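Local coordinates for ABC transporter ATP-binding protein (Sulfolobus tokodaii, PDB 2PJZ) that probably binds and hydrolyses ATP as the nucleotide-binding subunit of an ABC transporter, perhaps one that carries cobalt, at residues Met1-Val7 and Asn23-Asn29; Leu47-Leu53 and Tyr76-Glu82; Leu204-Ile208 and Leu227-Asp231. One frame throughout, in Å; residues are numbered along the deposited sequence.

Contact 1. Residues Met1-Val7 and Asn23-Asn29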
# COMPACT_ATOMS: atom_id res chain seq x y z
N MET A 1 8.97 -13.37 -0.46
CA MET A 1 9.30 -12.95 0.94
C MET A 1 9.78 -11.49 0.95
O MET A 1 10.73 -11.14 0.22
CB MET A 1 10.39 -13.83 1.53
CG MET A 1 10.79 -13.44 3.00
SD MET A 1 9.49 -13.68 4.31
CE MET A 1 9.43 -15.52 4.36
N ILE A 2 9.15 -10.66 1.77
CA ILE A 2 9.66 -9.29 2.03
C ILE A 2 9.96 -9.24 3.50
O ILE A 2 9.11 -9.63 4.33
CB ILE A 2 8.56 -8.20 1.72
CG1 ILE A 2 8.09 -8.26 0.26
CG2 ILE A 2 9.04 -6.78 2.12
CD1 ILE A 2 6.78 -7.49 0.01
N GLN A 3 11.19 -8.87 3.85
CA GLN A 3 11.56 -8.74 5.27
C GLN A 3 12.03 -7.32 5.52
O GLN A 3 12.98 -6.88 4.87
CB GLN A 3 12.71 -9.65 5.65
CG GLN A 3 12.45 -11.15 5.51
CD GLN A 3 13.76 -11.90 5.51
OE1 GLN A 3 14.32 -12.17 4.44
NE2 GLN A 3 14.28 -12.18 6.71
N LEU A 4 11.37 -6.61 6.45
CA LEU A 4 11.93 -5.33 6.96
C LEU A 4 12.53 -5.64 8.30
O LEU A 4 11.82 -6.13 9.23
CB LEU A 4 10.86 -4.22 7.08
CG LEU A 4 10.39 -3.51 5.80
CD1 LEU A 4 9.83 -4.47 4.75
CD2 LEU A 4 9.38 -2.43 6.16
N LYS A 5 13.84 -5.44 8.44
CA LYS A 5 14.51 -5.76 9.71
C LYS A 5 15.14 -4.53 10.34
O LYS A 5 16.23 -4.10 9.94
CB LYS A 5 15.60 -6.86 9.55
CG LYS A 5 15.21 -8.09 8.71
CD LYS A 5 14.06 -8.91 9.30
CE LYS A 5 14.46 -9.71 10.58
NZ LYS A 5 13.31 -10.55 11.08
N ASN A 6 14.42 -3.96 11.31
CA ASN A 6 14.83 -2.76 12.06
C ASN A 6 15.02 -1.56 11.11
O ASN A 6 16.06 -0.90 11.12
CB ASN A 6 16.13 -3.02 12.84
CG ASN A 6 16.41 -1.94 13.88
OD1 ASN A 6 15.49 -1.48 14.55
ND2 ASN A 6 17.67 -1.54 14.00
N VAL A 7 14.00 -1.30 10.30
CA VAL A 7 14.05 -0.20 9.34
C VAL A 7 13.75 1.14 10.02
O VAL A 7 12.86 1.23 10.86
CB VAL A 7 13.07 -0.45 8.16
CG1 VAL A 7 13.03 0.76 7.19
CG2 VAL A 7 13.55 -1.70 7.41
N ASN A 23 12.71 1.32 14.09
CA ASN A 23 12.45 -0.04 14.55
C ASN A 23 11.23 -0.67 13.85
O ASN A 23 10.36 -1.32 14.48
CB ASN A 23 12.27 -0.05 16.09
CG ASN A 23 13.36 0.72 16.81
OD1 ASN A 23 13.08 1.69 17.54
ND2 ASN A 23 14.61 0.33 16.60
N ILE A 24 11.14 -0.47 12.54
CA ILE A 24 10.03 -1.03 11.79
C ILE A 24 10.40 -2.44 11.40
O ILE A 24 11.41 -2.65 10.71
CB ILE A 24 9.66 -0.20 10.53
CG1 ILE A 24 9.29 1.25 10.92
CG2 ILE A 24 8.52 -0.91 9.67
CD1 ILE A 24 8.07 1.41 11.91
N ASN A 25 9.57 -3.39 11.84
CA ASN A 25 9.81 -4.81 11.53
C ASN A 25 8.57 -5.45 10.89
O ASN A 25 7.44 -5.23 11.33
CB ASN A 25 10.18 -5.56 12.78
CG ASN A 25 11.51 -5.16 13.33
OD1 ASN A 25 12.56 -5.48 12.76
ND2 ASN A 25 11.49 -4.47 14.48
N LEU A 26 8.77 -6.21 9.81
CA LEU A 26 7.65 -6.85 9.14
C LEU A 26 8.17 -8.00 8.27
O LEU A 26 9.19 -7.83 7.61
CB LEU A 26 6.93 -5.84 8.22
CG LEU A 26 5.78 -6.35 7.34
CD1 LEU A 26 4.60 -6.72 8.21
CD2 LEU A 26 5.37 -5.33 6.29
N GLU A 27 7.46 -9.13 8.23
CA GLU A 27 7.77 -10.17 7.23
C GLU A 27 6.48 -10.50 6.54
O GLU A 27 5.44 -10.69 7.21
CB GLU A 27 8.45 -11.45 7.85
CG GLU A 27 9.79 -11.10 8.46
CD GLU A 27 10.73 -12.23 8.79
OE1 GLU A 27 10.27 -13.40 8.83
OE2 GLU A 27 11.94 -11.92 9.01
N VAL A 28 6.52 -10.50 5.21
CA VAL A 28 5.36 -10.80 4.39
C VAL A 28 5.75 -11.92 3.43
O VAL A 28 6.75 -11.80 2.71
CB VAL A 28 4.93 -9.58 3.55
CG1 VAL A 28 3.74 -9.94 2.67
CG2 VAL A 28 4.55 -8.44 4.47
N ASN A 29 4.96 -12.99 3.39
CA ASN A 29 5.21 -13.99 2.36
C ASN A 29 3.93 -14.60 1.85
O ASN A 29 3.06 -14.95 2.65
CB ASN A 29 6.16 -15.08 2.85
CG ASN A 29 5.59 -15.90 3.96
OD1 ASN A 29 5.61 -15.48 5.11
ND2 ASN A 29 5.12 -17.12 3.64
O HOH W 1 13.85 -3.19 15.69
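Backbone hydrogen bonds come first: 1-7 and 23-29 pair as the antiparallel arms of a β-hairpin. I2 N to V28 O (2.8 Å) and V28 N to I2 O (2.9 Å) make one hydrogen-bonded pair, and L4 with L26 makes the next. Past L4 the register slips by one residue at a β bulge, N6 and V7 both facing I24, before V7 N to I24 O (2.9 Å) restores the ladder. Polar side chains line one face. E27 OE2 takes a salt bridge from K5 NZ (2.8 Å) and a longer hydrogen bond from Q3 NE2 (3.3 Å). At the bulge N25 OD1 accepts from N6 N (2.8 Å), while N23 ND2 donates to N6 OD1 (2.9 Å). I2, L4, V7, I24, L26 and V28 occupy the other face, with L4 CD2 3.9 Å from I24 CG2; L26 also meets I179. The hairpin is therefore amphipathic, its polar face, with the K5-E27 ion pair, outward and its aliphatic face packed on strands 177-182 and 203-209 of the ABC ATPase core sheet.

Contact 2. Residues Leu47-Leu53 and Tyr76-Glu82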
# COMPACT_ATOMS: atom_id res chain seq x y z
N LEU A 47 7.02 2.36 1.47
CA LEU A 47 6.98 1.73 0.16
C LEU A 47 8.10 2.21 -0.75
O LEU A 47 8.65 1.42 -1.52
CB LEU A 47 5.63 2.02 -0.50
CG LEU A 47 4.86 0.88 -1.15
CD1 LEU A 47 4.90 -0.51 -0.41
CD2 LEU A 47 3.41 1.36 -1.31
N ARG A 48 8.43 3.50 -0.69
CA ARG A 48 9.52 4.01 -1.50
C ARG A 48 10.85 3.32 -1.12
O ARG A 48 11.62 2.93 -1.98
CB ARG A 48 9.60 5.55 -1.41
CG ARG A 48 8.52 6.28 -2.25
CD ARG A 48 8.46 7.79 -1.97
NE ARG A 48 9.62 8.50 -2.51
CZ ARG A 48 10.04 9.70 -2.12
NH1 ARG A 48 9.42 10.37 -1.15
NH2 ARG A 48 11.09 10.24 -2.71
N ALA A 49 11.11 3.18 0.18
CA ALA A 49 12.31 2.47 0.65
C ALA A 49 12.34 1.02 0.15
O ALA A 49 13.37 0.54 -0.36
CB ALA A 49 12.40 2.53 2.15
N ILE A 50 11.23 0.30 0.31
CA ILE A 50 11.15 -1.10 -0.17
C ILE A 50 11.41 -1.18 -1.68
O ILE A 50 12.06 -2.12 -2.17
CB ILE A 50 9.74 -1.72 0.19
CG1 ILE A 50 9.55 -1.81 1.72
CG2 ILE A 50 9.56 -3.08 -0.50
CD1 ILE A 50 8.06 -2.11 2.13
N SER A 51 10.96 -0.17 -2.42
CA SER A 51 11.10 -0.13 -3.90
C SER A 51 12.43 0.41 -4.40
O SER A 51 12.64 0.53 -5.63
CB SER A 51 9.96 0.66 -4.54
OG SER A 51 8.72 0.21 -4.04
N GLY A 52 13.35 0.70 -3.48
CA GLY A 52 14.71 1.07 -3.88
C GLY A 52 14.82 2.56 -4.22
O GLY A 52 15.73 2.98 -4.92
N LEU A 53 13.89 3.36 -3.72
CA LEU A 53 13.75 4.77 -4.16
C LEU A 53 14.16 5.79 -3.09
O LEU A 53 14.13 7.01 -3.33
CB LEU A 53 12.30 5.05 -4.61
CG LEU A 53 11.79 4.22 -5.82
CD1 LEU A 53 10.25 4.26 -5.89
CD2 LEU A 53 12.44 4.74 -7.08
N TYR A 76 9.31 -7.99 -9.23
CA TYR A 76 8.72 -6.98 -8.34
C TYR A 76 8.19 -5.81 -9.15
O TYR A 76 8.84 -5.37 -10.12
CB TYR A 76 9.81 -6.47 -7.37
CG TYR A 76 9.31 -5.37 -6.45
CD1 TYR A 76 8.62 -5.69 -5.29
CD2 TYR A 76 9.47 -4.02 -6.78
CE1 TYR A 76 8.12 -4.69 -4.45
CE2 TYR A 76 9.00 -3.00 -5.93
CZ TYR A 76 8.32 -3.37 -4.77
OH TYR A 76 7.85 -2.41 -3.91
N SER A 77 7.02 -5.29 -8.77
CA SER A 77 6.45 -4.10 -9.37
C SER A 77 5.95 -3.15 -8.30
O SER A 77 5.54 -3.57 -7.23
CB SER A 77 5.21 -4.46 -10.22
OG SER A 77 5.57 -5.13 -11.37
N THR A 78 5.93 -1.86 -8.62
CA THR A 78 5.26 -0.85 -7.79
C THR A 78 4.49 0.09 -8.72
O THR A 78 4.83 0.25 -9.91
CB THR A 78 6.27 -0.05 -6.87
OG1 THR A 78 5.57 0.90 -6.03
CG2 THR A 78 7.30 0.72 -7.74
N ASN A 79 3.43 0.67 -8.19
CA ASN A 79 2.71 1.74 -8.91
C ASN A 79 3.17 3.12 -8.51
O ASN A 79 2.57 4.11 -8.93
CB ASN A 79 1.20 1.62 -8.67
CG ASN A 79 0.80 2.00 -7.24
OD1 ASN A 79 1.64 2.15 -6.35
ND2 ASN A 79 -0.51 2.18 -7.03
N LEU A 80 4.25 3.21 -7.71
CA LEU A 80 4.71 4.54 -7.22
C LEU A 80 5.08 5.44 -8.40
O LEU A 80 5.72 4.98 -9.37
CB LEU A 80 5.91 4.43 -6.27
CG LEU A 80 5.60 3.97 -4.85
CD1 LEU A 80 6.94 3.48 -4.22
CD2 LEU A 80 4.96 5.07 -3.98
N PRO A 81 4.71 6.73 -8.32
CA PRO A 81 4.94 7.62 -9.47
C PRO A 81 6.43 7.69 -9.85
O PRO A 81 6.74 7.83 -11.02
CB PRO A 81 4.43 8.98 -8.98
CG PRO A 81 3.53 8.71 -7.87
CD PRO A 81 4.04 7.41 -7.20
N GLU A 82 7.32 7.56 -8.87
CA GLU A 82 8.78 7.60 -9.08
C GLU A 82 9.27 6.52 -10.07
O GLU A 82 10.33 6.67 -10.71
CB GLU A 82 9.52 7.42 -7.75
CG GLU A 82 9.44 8.59 -6.76
CD GLU A 82 8.23 8.56 -5.82
OE1 GLU A 82 7.22 7.85 -6.06
OE2 GLU A 82 8.29 9.30 -4.83
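The segment 47-53 is the last turn of helix 43-50 and the loop after it; 76-82 is strand 76-78 running into a turn and the start of a 3-10 segment. They lie side by side with CA atoms 7.1 Å apart at S51 and T78, and 7.5 Å at R48 and L80. The helix ends in a Schellman motif, G52 N bonding to A49 O (3.1 Å) and L53 N to R48 O (2.9 Å), with G52 at positive phi. On the other segment, L80 N donates to T78 OG1 (3.1 Å) in an ST turn; the same T78 oxygen is also bonded to the backbone of G151. Just after T78 in this turn, L80 points toward the helix end, where L80 CD1 sits 3.8 Å from R48 CG, 3.8 Å from L53 CD1 and 3.7 Å from S51 OG. Beside this apolar patch a polar relay runs from ring to helix: Y76 OH donates to S51 OG (2.8 Å), and S51 OG donates to L47 O (2.8 Å). At the outer end R48 NE lies 2.8 Å from E82 OE2, but the oxygen is well out of the guanidinium plane, so charge alone links the pair. The arrangement fits the P-loop NTPase core of ABC ATPases, in which the helix following the probable Walker A loop packs on the central sheet. By position, directly after strand 76-78, N79 probably corresponds to the Q-loop glutamine of these ATPases.

Contact 3. Residues Leu204-Ile208 and Leu227-Asp231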
# COMPACT_ATOMS: atom_id res chain seq x y z
N LEU A 204 4.65 -0.43 13.41
CA LEU A 204 3.77 -1.22 12.55
C LEU A 204 3.09 -2.28 13.41
O LEU A 204 3.77 -3.20 13.89
CB LEU A 204 4.57 -1.89 11.46
CG LEU A 204 4.02 -2.23 10.09
CD1 LEU A 204 3.15 -1.13 9.43
CD2 LEU A 204 5.24 -2.52 9.18
N GLN A 205 1.77 -2.19 13.59
CA GLN A 205 1.09 -3.07 14.57
C GLN A 205 0.04 -3.98 13.94
O GLN A 205 -0.77 -3.54 13.13
CB GLN A 205 0.54 -2.24 15.73
CG GLN A 205 1.49 -1.12 16.20
CD GLN A 205 1.06 -0.49 17.51
OE1 GLN A 205 0.55 -1.18 18.40
NE2 GLN A 205 1.26 0.82 17.65
N GLY A 206 0.07 -5.26 14.30
CA GLY A 206 -0.79 -6.24 13.66
C GLY A 206 -0.06 -7.57 13.66
O GLY A 206 0.93 -7.71 14.37
N PRO A 207 -0.51 -8.54 12.85
CA PRO A 207 -1.57 -8.43 11.86
C PRO A 207 -2.99 -8.58 12.46
O PRO A 207 -3.13 -9.06 13.58
CB PRO A 207 -1.26 -9.59 10.91
CG PRO A 207 -0.68 -10.63 11.81
CD PRO A 207 0.11 -9.88 12.85
N ILE A 208 -4.00 -8.15 11.73
CA ILE A 208 -5.39 -8.46 12.07
C ILE A 208 -6.14 -8.80 10.80
O ILE A 208 -5.89 -8.22 9.74
CB ILE A 208 -6.08 -7.32 12.88
CG1 ILE A 208 -7.53 -7.70 13.27
CG2 ILE A 208 -6.09 -5.99 12.11
CD1 ILE A 208 -8.18 -6.67 14.19
N LEU A 227 -8.90 -8.58 19.51
CA LEU A 227 -8.28 -9.09 18.28
C LEU A 227 -6.89 -8.47 18.10
O LEU A 227 -5.96 -9.12 17.59
CB LEU A 227 -9.14 -8.78 17.07
CG LEU A 227 -10.50 -9.46 16.90
CD1 LEU A 227 -11.39 -8.54 16.07
CD2 LEU A 227 -10.36 -10.83 16.20
N LEU A 228 -6.76 -7.21 18.50
CA LEU A 228 -5.46 -6.53 18.45
C LEU A 228 -5.45 -5.38 19.43
O LEU A 228 -6.42 -4.63 19.51
CB LEU A 228 -5.21 -6.00 17.02
CG LEU A 228 -3.90 -5.23 16.76
CD1 LEU A 228 -2.70 -6.15 16.94
CD2 LEU A 228 -3.92 -4.65 15.34
N VAL A 229 -4.36 -5.24 20.18
CA VAL A 229 -4.17 -4.09 21.06
C VAL A 229 -3.11 -3.14 20.48
O VAL A 229 -1.97 -3.54 20.27
CB VAL A 229 -3.80 -4.49 22.50
CG1 VAL A 229 -3.67 -3.24 23.39
CG2 VAL A 229 -4.87 -5.47 23.09
N LEU A 230 -3.50 -1.90 20.23
CA LEU A 230 -2.58 -0.88 19.71
C LEU A 230 -2.00 -0.04 20.84
O LEU A 230 -2.74 0.47 21.66
CB LEU A 230 -3.30 0.07 18.76
CG LEU A 230 -3.99 -0.52 17.52
CD1 LEU A 230 -4.78 0.56 16.85
CD2 LEU A 230 -2.94 -1.13 16.58
N ASP A 231 -0.68 0.11 20.85
CA ASP A 231 0.02 1.06 21.73
C ASP A 231 0.19 2.44 21.05
O ASP A 231 0.78 2.51 19.96
CB ASP A 231 1.38 0.47 22.10
CG ASP A 231 1.27 -0.95 22.64
OD1 ASP A 231 0.45 -1.18 23.56
OD2 ASP A 231 1.98 -1.85 22.17
O HOH W 2 0.52 -4.22 18.65
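Two sheets meet here: strand 203-209 is one of the two outermost strands of the mixed sheet of the ABC ATPase core, and 228-232 an outermost strand of a small antiparallel sheet near the C-terminus. The two segments run nearly antiparallel, at 172°, but the axes of these short segments come no closer than 7.4 Å, so side chains bridge the gap where a continuous sheet would have used its backbones. Q205, the residue with the largest buried area, does this by bonding to both peptide groups of a single residue: D231 N donates to Q205 OE1 (3.0 Å), and Q205 NE2 donates to D231 O (2.9 Å). The primary amide thus acts much like a peptide edge. Q205 NE2 also bonds to V200 O in its own sheet, while the carboxylate of D231 forms a salt bridge with K236. L228 comes next, its side chain pointing toward 204-208. L228 CD1 approaches G206 CA at 3.8 Å, next to the cis peptide bond before P207, and L228 also touches F198 of strand 195-200. Further along, I208 points back across the gap, with I208 CG2 4.1 Å from L228 CD2 and I208 CD1 3.7 Å from L227 CB; it also touches I239 and L213. L227 and L228 form a classic β bulge opposite I239. Between the polar and apolar ends sits water 2, donating to Q205 OE1 (3.1 Å) and to V229 O (3.0 Å).

Contact 1 alone is a true β ladder; contact 3 runs nearly antiparallel too, but its sheets are joined by side chains, and contact 2 sets a helix end against a strand and turn. Contact 2 lies nearest the middle of the chain, about 10 Å from its centre, against 14 Å for contact 1 and 17 Å for contact 3, all three only partly buried. Contact 1 touches both others: L4 CD1 meets I50 CD1 at 3.9 Å, and I24 CG2 meets L204 CD2 at 3.7 Å. Contacts 2 and 3 do not touch, yet strands 76-78 and 203-209 both edge one mixed sheet. Salt bridges join contacts 1 and 2, a glutamine amide contact 3.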